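PDB 3MBH: putative phosphomethylpyrimidine kinase from Bacteroides thetaiotaomicron, which probably phosphorylates pyridoxal at the expense of ATP, as a pyridoxal kinase of the ribokinase-like superfamily. Local coordinates for residues A[25-28]-A[29-33]. Residues are numbered along the deposited sequence; the frame is centred on the assembly and turned at random.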
loop_
_atom_site.group_PDB
_atom_site.type_symbol
_atom_site.label_atom_id
_atom_site.label_comp_id
_atom_site.label_asym_id
_atom_site.label_seq_id
_atom_site.Cartn_x
_atom_site.Cartn_y
_atom_site.Cartn_z
ATOM N N THR A 25 11.659 20.573 11.453
ATOM C CA THR A 25 11.307 19.247 11.918
ATOM C C THR A 25 9.925 18.847 11.395
ATOM O O THR A 25 9.521 17.707 11.588
ATOM C CB THR A 25 11.370 19.104 13.439
ATOM O OG1 THR A 25 10.543 20.096 14.064
ATOM C CG2 THR A 25 12.780 19.242 13.932
ATOM N N VAL A 26 9.238 19.759 10.693
ATOM C CA VAL A 26 7.993 19.432 9.984
ATOM C C VAL A 26 8.273 19.376 8.474
ATOM O O VAL A 26 7.825 18.461 7.782
ATOM C CB VAL A 26 6.941 20.509 10.401
ATOM C CG1 VAL A 26 5.831 20.646 9.428
ATOM C CG2 VAL A 26 6.407 20.173 11.850
ATOM N N VAL A 27 8.987 20.375 7.957
ATOM C CA VAL A 27 9.259 20.522 6.534
ATOM C C VAL A 27 10.068 19.362 5.992
ATOM O O VAL A 27 9.780 18.857 4.922
ATOM C CB VAL A 27 10.028 21.857 6.259
ATOM C CG1 VAL A 27 10.423 21.965 4.788
ATOM C CG2 VAL A 27 9.180 23.072 6.691
ATOM N N ILE A 28 11.078 18.914 6.735
ATOM C CA ILE A 28 11.939 17.822 6.257
ATOM C C ILE A 28 11.155 16.480 6.103
ATOM O O ILE A 28 11.099 15.921 5.007
ATOM C CB ILE A 28 13.227 17.652 7.109
ATOM C CG1 ILE A 28 14.147 18.844 6.875
ATOM C CG2 ILE A 28 13.920 16.360 6.748
ATOM C CD1 ILE A 28 15.290 18.986 7.995
ATOM N N PRO A 29 10.487 16.008 7.151
ATOM C CA PRO A 29 9.747 14.733 6.994
ATOM C C PRO A 29 8.627 14.756 5.953
ATOM O O PRO A 29 8.443 13.778 5.199
ATOM C CB PRO A 29 9.159 14.470 8.392
ATOM C CG PRO A 29 9.504 15.578 9.217
ATOM C CD PRO A 29 10.403 16.531 8.519
ATOM N N ILE A 30 7.873 15.853 5.896
ATOM C CA ILE A 30 6.758 15.931 4.947
ATOM C C ILE A 30 7.285 15.937 3.495
ATOM O O ILE A 30 6.905 15.093 2.682
ATOM C CB ILE A 30 5.912 17.145 5.198
ATOM C CG1 ILE A 30 5.163 16.949 6.534
ATOM C CG2 ILE A 30 4.948 17.397 3.950
ATOM C CD1 ILE A 30 4.243 18.154 6.946
ATOM N N LEU A 31 8.175 16.862 3.176
ATOM C CA LEU A 31 8.633 16.985 1.804
ATOM C C LEU A 31 9.467 15.754 1.400
ATOM O O LEU A 31 9.339 15.319 0.286
ATOM C CB LEU A 31 9.370 18.320 1.534
ATOM C CG LEU A 31 8.469 19.578 1.557
ATOM C CD1 LEU A 31 9.269 20.860 1.619
ATOM C CD2 LEU A 31 7.508 19.599 0.335
ATOM N N SER A 32 10.309 15.193 2.291
ATOM C CA SER A 32 11.024 13.962 1.960
ATOM C C SER A 32 10.024 12.842 1.620
ATOM O O SER A 32 10.217 12.116 0.653
ATOM C CB SER A 32 11.860 13.431 3.116
ATOM O OG SER A 32 12.725 14.410 3.631
ATOM N N SER A 33 8.985 12.695 2.440
ATOM C CA SER A 33 7.937 11.692 2.210
ATOM C C SER A 33 7.291 11.916 0.849
ATOM O O SER A 33 7.005 10.965 0.129
ATOM C CB SER A 33 6.888 11.733 3.328
ATOM O OG SER A 33 7.495 11.411 4.575
#
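V26 and I30, V27 and L31, and I28 and S32 pair one turn apart along helix 24-33, which a proline kinks midway; the helix is the crossover of a beta-alpha-beta unit between parallel strands 9-17 and 37-40 in this protein of the ribokinase-like fold. The apolar pairs come first. V27 and L31 lie alongside each other, V27 CG1 reaching L31 CD1 at 3.5 Å; placed anti to the backbone N (chi1 175°), that methyl is carried forward along the helix. Branched, wholly apolar side chains suit this face, which packs on strand 9-17, with L31 also on V38 of the neighbouring strand. V26 and I30 also lie side by side, but farther apart, V26 CG1 3.9 Å from I30 CD1, and both touch T226 of helix 223-236. Ordinary backbone bonds continue here, I30 N to V26 O and L31 N to V27 O.

P29 breaks the pattern, since its ring nitrogen has no hydrogen to give T25 O. Instead its apolar ring sits among T25, V26, V27 and I28, with CG 3.2 Å from T25 O; its CD, fixed on the peptide nitrogen, lies 3.3 Å from I28 CB, a closeness the I28-P29 link itself imposes. The ring also suits the subunit interface, where the pair is exchanged: I28 packs on P29 of the second subunit and P29 on I28 of that subunit.

Serine suits the next turn because a short hydroxyl can fold back on the helix backbone within a buried, largely apolar setting. I28 O thus accepts both S32 N, at 2.9 Å, and S32 OG; an alanine in place of S32 would probably leave this carbonyl with the amide bond alone and the buried turn less firmly held. The S32 hydroxyl stands above the plane of the I28 carbonyl, OG 2.6 Å from I28 O.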